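Local atomic coordinates of predicted aminoglycoside phosphotransferase (Brachybacterium faecium, PDB entry 5UXC), a protein that probably phosphorylates macrolide antibiotics such as azithromycin at the 2'-hydroxyl, with a guanine nucleotide as the phosphate donor. Residues R35-R40 against W47-P52; L75-P80 against T211-W216; P96-L101 against S110-M115. All coordinates share one frame; numbering follows the deposited sequence. Where two conformers were deposited one is given.

From the N terminus, contact 1 (35-40 with 47-52) comes first, closing a six-residue connection between two adjacent antiparallel strands of the N-terminal sheet, and it is complete before contact 2 opens. Contact 2 (75-80 with 211-216) closes a loop of 130 residues, tying the segment after helix 58-71 to the end of strand 209-213. Nested inside that loop is contact 3 (96-101 with 110-115), a hairpin of the second sheet; Thr211 OG1 and Pro96 O join the two. Contacts 1 and 2 meet round GDP, where Arg50 and Asp215 approach its diphosphate from different parts of the fold. Contact 3 borders the nucleotide and azithromycin.

Contact 1 (R35-R40 against W47-P52); sequences RVAFAR and WVLRLP. With GDP (guanosine-5'-diphosphate), chain C.
Val36 and Val48 meet through their CG1 methyls at 3.6 Å, forming the apolar centre of the sheet face that looks toward GDP. In each valine CG1 lies anti to the backbone N (chi1 179° in Val36), which leaves CG2 to rise toward the nucleotide: Val36 CG2 is 3.5 Å from GDP O3A, and Val48 CG2 is near the guanine. Next to them the Phe38 ring runs alongside Val48, with its CE1 at 3.9 Å from Val48 CG2, while GDP N3 lies close to the plane of the phenyl ring, at its edge, 3.5 Å from Phe38 CZ. The reverse face carries Arg35, Ala37, Ala39, Trp47, Leu49 and Leu51. There Leu51 CD1 sits over one face of the Arg35 guanidinium, 3.9 Å from NE, and the polar end of Arg35 goes on to a salt bridge with Asp5.

Between the two faces, six backbone hydrogen bonds pair Arg35 with Leu51, Ala37 with Leu49, and Ala39 with Trp47. The shortest, Trp47 N to Ala39 O at 2.7 Å, is also the most bent, with 143° at the hydrogen. At the polar edge, in the conformer described, Arg50 bends at chi3 and gives NH1 to GDP O2B (3.1 Å) and NH2 to O3A (3.1 Å), with a weak bond from NH2 to O1A. Its cationic group would offset phosphate charge.

The strands run antiparallel at 154° and form a beta hairpin of the N-terminal sheet of the kinase-like phosphotransferase fold, whose nucleotide-facing side, through Val36, Phe38, Val48 and Arg50, contacts the base and diphosphate.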
loop_
_atom_site.group_PDB
_atom_site.type_symbol
_atom_site.label_atom_id
_atom_site.label_comp_id
_atom_site.label_asym_id
_atom_site.label_seq_id
_atom_site.Cartn_x
_atom_site.Cartn_y
_atom_site.Cartn_z
ATOM N N ARG A 35 -12.813 8.000 2.986
ATOM C CA ARG A 35 -13.822 7.109 3.527
ATOM C C ARG A 35 -14.241 6.186 2.381
ATOM O O ARG A 35 -14.539 6.657 1.278
ATOM C CB ARG A 35 -15.000 7.914 4.074
ATOM C CG ARG A 35 -16.260 7.116 4.315
ATOM C CD ARG A 35 -17.222 7.904 5.233
ATOM N NE ARG A 35 -17.682 9.152 4.633
ATOM C CZ ARG A 35 -18.949 9.587 4.692
ATOM N NH1 ARG A 35 -19.865 8.884 5.346
ATOM N NH2 ARG A 35 -19.300 10.743 4.130
ATOM N N VAL A 36 -14.239 4.881 2.622
ATOM C CA VAL A 36 -14.529 3.886 1.589
ATOM C C VAL A 36 -15.821 3.179 1.959
ATOM O O VAL A 36 -15.985 2.771 3.109
ATOM C CB VAL A 36 -13.375 2.874 1.462
ATOM C CG1 VAL A 36 -13.721 1.829 0.392
ATOM C CG2 VAL A 36 -12.124 3.605 1.048
ATOM N N ALA A 37 -16.762 3.080 0.994
ATOM C CA ALA A 37 -18.076 2.458 1.184
ATOM C C ALA A 37 -18.354 1.488 0.041
ATOM O O ALA A 37 -17.791 1.626 -1.059
ATOM C CB ALA A 37 -19.202 3.504 1.227
ATOM N N PHE A 38 -19.182 0.469 0.321
ATOM C CA PHE A 38 -19.644 -0.457 -0.715
ATOM C C PHE A 38 -21.098 -0.116 -1.026
ATOM O O PHE A 38 -21.835 0.269 -0.119
ATOM C CB PHE A 38 -19.619 -1.913 -0.248
ATOM C CG PHE A 38 -18.244 -2.500 -0.079
ATOM C CD1 PHE A 38 -17.196 -2.012 -0.776
ATOM C CD2 PHE A 38 -18.053 -3.559 0.800
ATOM C CE1 PHE A 38 -15.922 -2.609 -0.614
ATOM C CE2 PHE A 38 -16.820 -4.133 0.980
ATOM C CZ PHE A 38 -15.774 -3.672 0.266
ATOM N N ALA A 39 -21.537 -0.314 -2.273
ATOM C CA ALA A 39 -22.982 -0.157 -2.509
ATOM C C ALA A 39 -23.352 -0.902 -3.778
ATOM O O ALA A 39 -22.499 -1.132 -4.638
ATOM C CB ALA A 39 -23.395 1.313 -2.642
ATOM N N ARG A 40 -24.610 -1.309 -3.878
ATOM C CA ARG A 40 -25.123 -1.915 -5.110
ATOM C C ARG A 40 -25.987 -0.932 -5.899
ATOM O O ARG A 40 -26.803 -0.205 -5.330
ATOM C CB ARG A 40 -25.936 -3.173 -4.784
ATOM C CG ARG A 40 -26.329 -4.013 -5.996
ATOM C CD ARG A 40 -26.781 -5.429 -5.530
ATOM N NE ARG A 40 -25.632 -6.164 -4.998
ATOM C CZ ARG A 40 -25.477 -6.603 -3.750
ATOM N NH1 ARG A 40 -26.427 -6.424 -2.825
ATOM N NH2 ARG A 40 -24.349 -7.242 -3.435
ATOM N N TRP A 47 -20.449 -1.648 -6.369
ATOM C CA TRP A 47 -19.599 -0.470 -6.499
ATOM C C TRP A 47 -18.839 -0.178 -5.213
ATOM O O TRP A 47 -19.335 -0.425 -4.110
ATOM C CB TRP A 47 -20.422 0.784 -6.848
ATOM C CG TRP A 47 -20.895 0.756 -8.292
ATOM C CD1 TRP A 47 -22.013 0.107 -8.804
ATOM C CD2 TRP A 47 -20.206 1.327 -9.413
ATOM N NE1 TRP A 47 -22.059 0.296 -10.180
ATOM C CE2 TRP A 47 -20.968 1.041 -10.566
ATOM C CE3 TRP A 47 -19.019 2.096 -9.545
ATOM C CZ2 TRP A 47 -20.597 1.494 -11.839
ATOM C CZ3 TRP A 47 -18.649 2.551 -10.799
ATOM C CH2 TRP A 47 -19.448 2.237 -11.953
ATOM N N VAL A 48 -17.626 0.358 -5.366
ATOM C CA VAL A 48 -16.874 0.933 -4.257
ATOM C C VAL A 48 -16.868 2.440 -4.414
ATOM O O VAL A 48 -16.594 2.948 -5.513
ATOM C CB VAL A 48 -15.415 0.410 -4.209
ATOM C CG1 VAL A 48 -14.677 1.007 -3.011
ATOM C CG2 VAL A 48 -15.383 -1.083 -4.189
ATOM N N LEU A 49 -17.224 3.159 -3.349
ATOM C CA LEU A 49 -17.189 4.624 -3.291
ATOM C C LEU A 49 -15.979 5.062 -2.466
ATOM O O LEU A 49 -15.756 4.530 -1.368
ATOM C CB LEU A 49 -18.479 5.195 -2.642
ATOM C CG LEU A 49 -19.773 4.623 -3.205
ATOM C CD1 LEU A 49 -21.024 5.100 -2.403
ATOM C CD2 LEU A 49 -19.897 4.945 -4.707
ATOM N N ARG A 50 -15.146 5.963 -3.003
ATOM C CA ARG A 50 -14.080 6.607 -2.242
ATOM C C ARG A 50 -14.452 8.066 -2.040
ATOM O O ARG A 50 -14.605 8.819 -3.012
ATOM C CB ARG A 50 -12.735 6.516 -2.957
ATOM C CG ARG A 50 -12.213 5.151 -3.125
ATOM C CD ARG A 50 -10.846 5.237 -3.800
ATOM N NE ARG A 50 -9.798 5.705 -2.905
ATOM C CZ ARG A 50 -9.265 4.964 -1.938
ATOM N NH1 ARG A 50 -8.299 5.434 -1.174
ATOM N NH2 ARG A 50 -9.698 3.739 -1.739
ATOM N N LEU A 51 -14.590 8.468 -0.793
ATOM C CA LEU A 51 -15.025 9.820 -0.483
ATOM C C LEU A 51 -13.863 10.577 0.133
ATOM O O LEU A 51 -13.386 10.200 1.219
ATOM C CB LEU A 51 -16.219 9.790 0.466
ATOM C CG LEU A 51 -17.309 8.962 -0.196
ATOM C CD1 LEU A 51 -18.237 8.399 0.850
ATOM C CD2 LEU A 51 -18.054 9.854 -1.169
ATOM N N PRO A 52 -13.348 11.607 -0.541
ATOM C CA PRO A 52 -12.219 12.370 0.015
ATOM C C PRO A 52 -12.645 13.096 1.279
ATOM O O PRO A 52 -13.702 13.722 1.325
ATOM C CB PRO A 52 -11.864 13.351 -1.108
ATOM C CG PRO A 52 -13.183 13.525 -1.864
ATOM C CD PRO A 52 -13.858 12.181 -1.800
HETATM P PB GDP C . -8.160 3.217 2.212
HETATM O O1B GDP C . -7.032 2.388 2.773
HETATM O O2B GDP C . -7.767 4.545 1.718
HETATM O O3B GDP C . -9.217 3.323 3.390
HETATM O O3A GDP C . -8.829 2.440 0.976
HETATM P PA GDP C . -8.670 0.994 0.340
HETATM O O1A GDP C . -8.648 1.265 -1.133
HETATM O O2A GDP C . -7.493 0.239 0.927
HETATM O "O5'" GDP C . -10.003 0.194 0.637
HETATM C "C5'" GDP C . -10.298 -0.092 2.010
HETATM C "C4'" GDP C . -10.673 -1.534 2.175
HETATM O "O4'" GDP C . -11.885 -1.766 1.463
HETATM C "C3'" GDP C . -9.666 -2.494 1.537
HETATM O "O3'" GDP C . -8.532 -2.850 2.368
HETATM C "C2'" GDP C . -10.519 -3.707 1.291
HETATM O "O2'" GDP C . -10.824 -4.400 2.531
HETATM C "C1'" GDP C . -11.857 -3.063 0.890
HETATM N N9 GDP C . -11.967 -2.872 -0.588
HETATM C C8 GDP C . -11.644 -1.774 -1.293
HETATM N N7 GDP C . -11.921 -1.985 -2.621
HETATM C C5 GDP C . -12.396 -3.249 -2.720
HETATM C C6 GDP C . -12.874 -4.151 -3.776
HETATM O O6 GDP C . -12.929 -3.759 -4.964
HETATM N N1 GDP C . -13.315 -5.384 -3.429
HETATM C C2 GDP C . -13.320 -5.835 -2.155
HETATM N N2 GDP C . -13.771 -7.072 -1.899
HETATM N N3 GDP C . -12.873 -5.091 -1.131
HETATM C C4 GDP C . -12.401 -3.825 -1.368
#

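Contact 2 (L75-P80 against T211-W216); sequences LDVAVP and TAVLDW. With MG (magnesium ion), chain B; GDP (guanosine-5'-diphosphate), chain C.
Trp216 receives Leu75, Val79 and Pro80 round its indole, none of them squarely on a face or at an edge. Val79 CG1 comes within 3.8 Å of Trp216 NE1 and Pro80 CD within 4.0 Å of Trp216 CD1. The Leu75 and Trp216 side chains approach each other from opposite directions, Leu75 CD1 meeting Trp216 CH2. The rotation of the indole is fixed by Trp216 NE1, which donates to Val213 O at 2.9 Å and 160°. That acceptor lies near the ring plane, although the donor stands 60° out of the carbonyl plane, away from a lone-pair direction. His195 adds an edge-to-face ring contact.

The backbones are bridged once, at Ala78 and Ala212. Ala78 N donates to Thr211 O (3.0 Å) and Val213 N to Ala78 O (3.0 Å), so Ala78 brackets Ala212 in the manner of a parallel bridge. Beside it the CG2 methyls of Val77 and Val213 touch at 3.9 Å.

Past the bridge segment 211-216 turns to the nucleotide. Leu214 CD1 packs on the guanine, 3.7 Å from GDP N9. Asp215, its CG anti to the backbone N (chi1 -167°), places OD2 2.1 Å from the magnesium ion, whose other ligands are GDP O1B and O2A, two waters and His202. It probably corresponds to the magnesium-binding aspartate of the DFG motif in kinase-like folds.

Segment 75-80 thus lies along strand 209-213, at the edge of the second sheet; strand 203-206 pairs on the far side, where Thr211 and Ala212 form a classic bulge against Leu204. Helix 58-71 covers Val79, Pro80 and Trp216 through Leu68, while helix 118-132 packs against Leu75, Val77 and Trp216.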
loop_
_atom_site.group_PDB
_atom_site.type_symbol
_atom_site.label_atom_id
_atom_site.label_comp_id
_atom_site.label_asym_id
_atom_site.label_seq_id
_atom_site.Cartn_x
_atom_site.Cartn_y
_atom_site.Cartn_z
ATOM N N LEU A 75 -0.922 -5.355 -16.162
ATOM C CA LEU A 75 -0.963 -6.321 -15.056
ATOM C C LEU A 75 -2.022 -7.383 -15.320
ATOM O O LEU A 75 -3.118 -7.048 -15.779
ATOM C CB LEU A 75 -1.311 -5.667 -13.729
ATOM C CG LEU A 75 -0.384 -4.549 -13.238
ATOM C CD1 LEU A 75 -0.856 -4.030 -11.882
ATOM C CD2 LEU A 75 1.068 -5.093 -13.166
ATOM N N ASP A 76 -1.716 -8.648 -14.950
ATOM C CA ASP A 76 -2.687 -9.739 -15.011
ATOM C C ASP A 76 -3.426 -9.926 -13.677
ATOM O O ASP A 76 -3.764 -11.057 -13.280
ATOM C CB ASP A 76 -2.006 -11.031 -15.431
ATOM C CG ASP A 76 -1.632 -11.025 -16.870
ATOM O OD1 ASP A 76 -2.399 -10.449 -17.651
ATOM O OD2 ASP A 76 -0.574 -11.593 -17.205
ATOM N N VAL A 77 -3.630 -8.846 -12.959
ATOM C CA VAL A 77 -4.596 -8.785 -11.879
ATOM C C VAL A 77 -5.410 -7.524 -12.152
ATOM O O VAL A 77 -4.927 -6.588 -12.789
ATOM C CB VAL A 77 -3.927 -8.691 -10.499
ATOM C CG1 VAL A 77 -3.088 -9.970 -10.213
ATOM C CG2 VAL A 77 -3.066 -7.464 -10.435
ATOM N N ALA A 78 -6.633 -7.471 -11.614
ATOM C CA ALA A 78 -7.461 -6.275 -11.789
ATOM C C ALA A 78 -6.948 -5.160 -10.892
ATOM O O ALA A 78 -6.457 -5.411 -9.793
ATOM C CB ALA A 78 -8.944 -6.574 -11.430
ATOM N N VAL A 79 -7.121 -3.902 -11.318
ATOM C CA VAL A 79 -6.895 -2.770 -10.414
ATOM C C VAL A 79 -8.113 -1.870 -10.502
ATOM O O VAL A 79 -8.881 -1.992 -11.463
ATOM C CB VAL A 79 -5.588 -1.996 -10.748
ATOM C CG1 VAL A 79 -4.349 -2.954 -10.679
ATOM C CG2 VAL A 79 -5.611 -1.324 -12.182
ATOM N N PRO A 80 -8.313 -0.956 -9.544
ATOM C CA PRO A 80 -9.579 -0.179 -9.535
ATOM C C PRO A 80 -9.742 0.621 -10.821
ATOM O O PRO A 80 -8.797 1.287 -11.273
ATOM C CB PRO A 80 -9.438 0.749 -8.331
ATOM C CG PRO A 80 -8.550 -0.155 -7.290
ATOM C CD PRO A 80 -7.538 -0.737 -8.284
ATOM N N THR A 211 -6.336 -11.930 -7.321
ATOM C CA THR A 211 -7.206 -11.539 -8.427
ATOM C C THR A 211 -7.173 -10.050 -8.678
ATOM O O THR A 211 -7.596 -9.604 -9.764
ATOM C CB THR A 211 -8.655 -11.909 -8.104
ATOM O OG1 THR A 211 -8.901 -11.542 -6.743
ATOM C CG2 THR A 211 -8.901 -13.426 -8.248
ATOM N N ALA A 212 -6.787 -9.268 -7.678
ATOM C CA ALA A 212 -6.856 -7.807 -7.787
ATOM C C ALA A 212 -5.944 -7.211 -6.740
ATOM O O ALA A 212 -5.756 -7.806 -5.683
ATOM C CB ALA A 212 -8.280 -7.290 -7.530
ATOM N N VAL A 213 -5.448 -6.005 -7.018
ATOM C CA VAL A 213 -4.611 -5.248 -6.092
ATOM C C VAL A 213 -5.195 -3.848 -5.933
ATOM O O VAL A 213 -5.445 -3.147 -6.933
ATOM C CB VAL A 213 -3.147 -5.198 -6.569
ATOM C CG1 VAL A 213 -2.294 -4.432 -5.538
ATOM C CG2 VAL A 213 -2.646 -6.643 -6.680
ATOM N N LEU A 214 -5.458 -3.481 -4.698
ATOM C CA LEU A 214 -6.184 -2.270 -4.315
ATOM C C LEU A 214 -5.222 -1.178 -3.870
ATOM O O LEU A 214 -4.079 -1.456 -3.506
ATOM C CB LEU A 214 -7.139 -2.554 -3.128
ATOM C CG LEU A 214 -8.030 -3.767 -3.291
ATOM C CD1 LEU A 214 -8.796 -4.047 -1.982
ATOM C CD2 LEU A 214 -8.988 -3.554 -4.498
ATOM N N ASP A 215 -5.718 0.064 -3.865
ATOM C CA ASP A 215 -5.190 1.181 -3.048
ATOM C C ASP A 215 -3.802 1.602 -3.478
ATOM O O ASP A 215 -2.777 1.319 -2.804
ATOM C CB ASP A 215 -5.197 0.826 -1.534
ATOM C CG ASP A 215 -4.962 2.043 -0.619
ATOM O OD1 ASP A 215 -5.136 3.142 -1.127
ATOM O OD2 ASP A 215 -4.758 1.954 0.624
ATOM N N TRP A 216 -3.773 2.366 -4.568
ATOM C CA TRP A 216 -2.510 2.706 -5.221
ATOM C C TRP A 216 -2.008 4.097 -4.843
ATOM O O TRP A 216 -1.170 4.650 -5.546
ATOM C CB TRP A 216 -2.689 2.565 -6.738
ATOM C CG TRP A 216 -2.790 1.106 -7.110
ATOM C CD1 TRP A 216 -3.910 0.335 -7.080
ATOM C CD2 TRP A 216 -1.722 0.267 -7.541
ATOM N NE1 TRP A 216 -3.601 -0.969 -7.472
ATOM C CE2 TRP A 216 -2.268 -1.022 -7.784
ATOM C CE3 TRP A 216 -0.340 0.476 -7.727
ATOM C CZ2 TRP A 216 -1.480 -2.129 -8.187
ATOM C CZ3 TRP A 216 0.456 -0.630 -8.171
ATOM C CH2 TRP A 216 -0.133 -1.899 -8.413
HETATM MG MG MG B . -5.843 0.721 1.980
HETATM P PB GDP C . -8.160 3.217 2.212
HETATM O O1B GDP C . -7.032 2.388 2.773
HETATM O O2B GDP C . -7.767 4.545 1.718
HETATM O O3B GDP C . -9.217 3.323 3.390
HETATM O O3A GDP C . -8.829 2.440 0.976
HETATM P PA GDP C . -8.670 0.994 0.340
HETATM O O1A GDP C . -8.648 1.265 -1.133
HETATM O O2A GDP C . -7.493 0.239 0.927
HETATM O "O5'" GDP C . -10.003 0.194 0.637
HETATM C "C5'" GDP C . -10.298 -0.092 2.010
HETATM C "C4'" GDP C . -10.673 -1.534 2.175
HETATM O "O4'" GDP C . -11.885 -1.766 1.463
HETATM C "C3'" GDP C . -9.666 -2.494 1.537
HETATM O "O3'" GDP C . -8.532 -2.850 2.368
HETATM C "C2'" GDP C . -10.519 -3.707 1.291
HETATM O "O2'" GDP C . -10.824 -4.400 2.531
HETATM C "C1'" GDP C . -11.857 -3.063 0.890
HETATM N N9 GDP C . -11.967 -2.872 -0.588
HETATM C C8 GDP C . -11.644 -1.774 -1.293
HETATM N N7 GDP C . -11.921 -1.985 -2.621
HETATM C C5 GDP C . -12.396 -3.249 -2.720
HETATM C C6 GDP C . -12.874 -4.151 -3.776
HETATM O O6 GDP C . -12.929 -3.759 -4.964
HETATM N N1 GDP C . -13.315 -5.384 -3.429
HETATM C C2 GDP C . -13.320 -5.835 -2.155
HETATM N N2 GDP C . -13.771 -7.072 -1.899
HETATM N N3 GDP C . -12.873 -5.091 -1.131
HETATM C C4 GDP C . -12.401 -3.825 -1.368
HETATM O O HOH W 1 -6.776 -0.465 3.550
HETATM O O HOH W 2 -4.415 1.536 3.261
#

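Contact 3 (P96-L101 against S110-M115); sequences PGSPGL and SWHVDM. With ZIT (azithromycin), chain G; SO4 (sulfate ion), chain E.
Gly100 O takes two backbone hydrogen bonds, and these join the segments. His112 N donates to Gly100 O at 2.8 Å. Val113 N donates to the same Gly100 O at 3.1 Å. The two approach the carbonyl differently: Val113 N lies in its plane, on a lone pair, whereas His112 N stands 40° above that plane. Two consecutive amides gripping one oxygen mark the place where segment 110-115 leaves its strand. A CA-H...O contact from Leu101 CA to Ser110 O accompanies the non-hydrogen-bonded antiparallel pair Leu101 and Trp111.

CH-pi contacts come next. Leu101 CD2 lies over the six-membered ring of Trp111, 3.6 Å from its centroid and 16° off the normal, and the two side chains run alongside each other. Leu101 reaches this position with CG between the backbone N and the carbonyl carbon (chi1 63°). A second such contact sets Ser98 CB over one face of the His112 ring, 4.0 Å from its centroid.

Close packing fills in around the backbone: His112 CB rests 3.3 Å from Pro99 O, and Val113 CG1 rests 3.7 Å from Gly100 CA.

Polar and ligand contacts involve His112 and Ser98. His112 NE2 donates to sulfate O4 at 2.8 Å in a nearly straight bond, the sulfur being in the ring plane; Asp207 N also holds this ion, which probably comes from the crystallisation liquor. Ser98 OG is 3.7 Å from azithromycin C7B.

The arrangement is the open end of the beta hairpin of strands 98-103 and 109-111, where the two chains diverge after the Leu101-Trp111 pair, in the four-stranded antiparallel sheet that adjoins the nucleotide. Its first strand follows the piece holding Leu95, whose N bonds GDP and which probably corresponds to the kinase hinge, and its start helps line the azithromycin pocket.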
loop_
_atom_site.group_PDB
_atom_site.type_symbol
_atom_site.label_atom_id
_atom_site.label_comp_id
_atom_site.label_asym_id
_atom_site.label_seq_id
_atom_site.Cartn_x
_atom_site.Cartn_y
_atom_site.Cartn_z
ATOM N N PRO A 96 -13.245 -8.443 -7.922
ATOM C CA PRO A 96 -13.566 -9.790 -7.429
ATOM C C PRO A 96 -12.486 -10.329 -6.501
ATOM O O PRO A 96 -11.311 -9.971 -6.610
ATOM C CB PRO A 96 -13.610 -10.624 -8.712
ATOM C CG PRO A 96 -12.551 -10.005 -9.562
ATOM C CD PRO A 96 -12.691 -8.477 -9.285
ATOM N N GLY A 97 -12.909 -11.276 -5.647
ATOM C CA GLY A 97 -12.022 -11.914 -4.668
ATOM C C GLY A 97 -12.258 -11.377 -3.271
ATOM O O GLY A 97 -13.066 -10.464 -3.032
ATOM N N SER A 98 -11.541 -11.971 -2.325
ATOM C CA SER A 98 -11.675 -11.621 -0.927
ATOM C C SER A 98 -10.355 -11.049 -0.439
ATOM O O SER A 98 -9.310 -11.569 -0.811
ATOM C CB SER A 98 -12.027 -12.850 -0.027
ATOM O OG SER A 98 -13.145 -13.583 -0.525
ATOM N N PRO A 99 -10.369 -9.996 0.373
ATOM C CA PRO A 99 -9.108 -9.463 0.922
ATOM C C PRO A 99 -8.354 -10.553 1.678
ATOM O O PRO A 99 -8.951 -11.344 2.421
ATOM C CB PRO A 99 -9.573 -8.361 1.866
ATOM C CG PRO A 99 -10.987 -7.981 1.349
ATOM C CD PRO A 99 -11.556 -9.272 0.850
ATOM N N GLY A 100 -7.042 -10.606 1.462
ATOM C CA GLY A 100 -6.233 -11.626 2.141
ATOM C C GLY A 100 -6.215 -11.466 3.646
ATOM O O GLY A 100 -6.053 -12.455 4.396
ATOM N N LEU A 101 -6.349 -10.236 4.124
ATOM C CA LEU A 101 -6.696 -10.013 5.519
ATOM C C LEU A 101 -7.532 -8.749 5.614
ATOM O O LEU A 101 -7.571 -7.946 4.685
ATOM C CB LEU A 101 -5.436 -9.936 6.414
ATOM C CG LEU A 101 -4.450 -8.788 6.154
ATOM C CD1 LEU A 101 -4.933 -7.505 6.822
ATOM C CD2 LEU A 101 -2.968 -9.136 6.599
ATOM N N SER A 110 -8.153 -10.023 10.868
ATOM C CA SER A 110 -8.775 -11.288 10.508
ATOM C C SER A 110 -8.130 -11.767 9.218
ATOM O O SER A 110 -8.125 -11.030 8.222
ATOM C CB SER A 110 -10.285 -11.095 10.347
ATOM O OG SER A 110 -10.863 -12.140 9.590
ATOM N N TRP A 111 -7.581 -12.986 9.232
ATOM C CA TRP A 111 -6.777 -13.501 8.126
ATOM C C TRP A 111 -7.595 -14.447 7.265
ATOM O O TRP A 111 -8.254 -15.361 7.791
ATOM C CB TRP A 111 -5.545 -14.243 8.671
ATOM C CG TRP A 111 -4.504 -13.319 9.244
ATOM C CD1 TRP A 111 -4.486 -12.730 10.507
ATOM C CD2 TRP A 111 -3.328 -12.870 8.574
ATOM N NE1 TRP A 111 -3.342 -11.945 10.628
ATOM C CE2 TRP A 111 -2.630 -12.013 9.462
ATOM C CE3 TRP A 111 -2.783 -13.121 7.308
ATOM C CZ2 TRP A 111 -1.400 -11.416 9.109
ATOM C CZ3 TRP A 111 -1.592 -12.509 6.958
ATOM C CH2 TRP A 111 -0.905 -11.686 7.861
ATOM N N HIS A 112 -7.560 -14.226 5.948
ATOM C CA HIS A 112 -8.242 -15.092 5.015
ATOM C C HIS A 112 -7.278 -16.005 4.266
ATOM O O HIS A 112 -7.648 -17.125 3.903
ATOM C CB HIS A 112 -9.025 -14.228 3.998
ATOM C CG HIS A 112 -9.829 -15.028 3.028
ATOM N ND1 HIS A 112 -10.962 -15.727 3.402
ATOM C CD2 HIS A 112 -9.666 -15.256 1.704
ATOM C CE1 HIS A 112 -11.469 -16.338 2.340
ATOM N NE2 HIS A 112 -10.695 -16.068 1.299
ATOM N N VAL A 113 -6.060 -15.556 4.018
ATOM C CA VAL A 113 -5.043 -16.363 3.360
ATOM C C VAL A 113 -3.883 -16.542 4.329
ATOM O O VAL A 113 -3.583 -15.647 5.123
ATOM C CB VAL A 113 -4.553 -15.732 2.038
ATOM C CG1 VAL A 113 -3.840 -14.397 2.292
ATOM C CG2 VAL A 113 -3.586 -16.706 1.327
ATOM N N ASP A 114 -3.286 -17.714 4.311
ATOM C CA ASP A 114 -2.199 -18.023 5.233
ATOM C C ASP A 114 -0.858 -17.760 4.560
ATOM O O ASP A 114 -0.655 -18.128 3.407
ATOM C CB ASP A 114 -2.256 -19.473 5.713
ATOM C CG ASP A 114 -1.234 -19.728 6.812
ATOM O OD1 ASP A 114 -1.526 -19.386 7.998
ATOM O OD2 ASP A 114 -0.131 -20.261 6.511
HETATM N N MSE A 115 0.062 -17.122 5.289
HETATM C CA MSE A 115 1.343 -16.751 4.668
HETATM C C MSE A 115 2.268 -17.944 4.418
HETATM O O MSE A 115 3.313 -17.773 3.772
HETATM C CB MSE A 115 2.077 -15.714 5.549
HETATM C CG MSE A 115 1.411 -14.332 5.571
HETATM SE SE MSE A 115 1.105 -13.413 3.884
HETATM C CE MSE A 115 -0.529 -14.264 3.332
HETATM C C1 ZIT G . -20.932 -6.499 -0.586
HETATM C C2 ZIT G . -19.514 -6.942 -0.109
HETATM C C3 ZIT G . -19.684 -8.349 0.392
HETATM C C4 ZIT G . -19.581 -8.268 1.931
HETATM C C5 ZIT G . -20.091 -9.640 2.438
HETATM C C6 ZIT G . -21.299 -9.507 3.371
HETATM C C7 ZIT G . -21.128 -8.445 4.484
HETATM C C8 ZIT G . -22.457 -8.309 5.326
HETATM C C9 ZIT G . -23.614 -7.457 4.661
HETATM N N10 ZIT G . -23.183 -6.104 4.015
HETATM C C11 ZIT G . -24.094 -5.548 3.042
HETATM C C12 ZIT G . -23.600 -5.826 1.636
HETATM C C13 ZIT G . -23.466 -4.546 0.820
HETATM C C14 ZIT G . -22.736 -4.904 -0.465
HETATM C C15 ZIT G . -22.683 -3.749 -1.443
HETATM C C16 ZIT G . -22.051 -4.284 -2.770
HETATM C C17 ZIT G . -18.534 -6.723 -1.223
HETATM C C18 ZIT G . -18.170 -7.893 2.295
HETATM C C19 ZIT G . -21.774 -10.830 4.000
HETATM C C20 ZIT G . -22.113 -7.843 6.671
HETATM C C21 ZIT G . -23.049 -5.058 5.028
HETATM C C22 ZIT G . -25.506 -6.055 3.203
HETATM C C23 ZIT G . -22.673 -3.508 1.609
HETATM O O1 ZIT G . -21.620 -7.212 -1.288
HETATM O O6 ZIT G . -22.321 -9.076 2.488
HETATM O O12 ZIT G . -24.497 -6.668 0.973
HETATM O O13 ZIT G . -24.780 -4.013 0.527
HETATM O O14 ZIT G . -21.379 -5.170 -0.085
HETATM C C1A ZIT G . -18.488 -11.074 3.821
HETATM C C2A ZIT G . -17.621 -12.229 3.361
HETATM C C3A ZIT G . -16.468 -12.537 4.254
HETATM C C4A ZIT G . -15.735 -11.302 4.553
HETATM C C5A ZIT G . -16.655 -10.353 5.300
HETATM C C6A ZIT G . -15.935 -9.142 5.720
HETATM C C7A ZIT G . -14.203 -13.401 4.117
HETATM C C8A ZIT G . -16.008 -14.919 3.965
HETATM O O1A ZIT G . -19.038 -10.603 2.626
HETATM O O2A ZIT G . -18.470 -13.368 3.188
HETATM N N3A ZIT G . -15.557 -13.554 3.640
HETATM O O5A ZIT G . -17.795 -9.954 4.461
HETATM C C1B ZIT G . -19.103 -10.013 -1.264
HETATM C C2B ZIT G . -17.897 -10.511 -2.000
HETATM C C3B ZIT G . -17.257 -11.708 -1.371
HETATM C C4B ZIT G . -18.275 -12.758 -1.051
HETATM C C5B ZIT G . -19.359 -12.207 -0.163
HETATM C C6B ZIT G . -20.390 -13.272 0.130
HETATM C C7B ZIT G . -16.152 -12.329 -2.312
HETATM C C8B ZIT G . -15.554 -10.410 -0.185
HETATM O O1B ZIT G . -18.704 -9.263 -0.146
HETATM O O3B ZIT G . -16.641 -11.316 -0.145
HETATM O O4B ZIT G . -17.653 -13.863 -0.356
HETATM O O5B ZIT G . -20.038 -11.082 -0.805
HETATM S S SO4 E . -11.702 -18.257 -1.501
HETATM O O1 SO4 E . -12.945 -17.712 -2.088
HETATM O O2 SO4 E . -11.158 -19.274 -2.400
HETATM O O3 SO4 E . -11.976 -18.818 -0.174
HETATM O O4 SO4 E . -10.730 -17.151 -1.295
#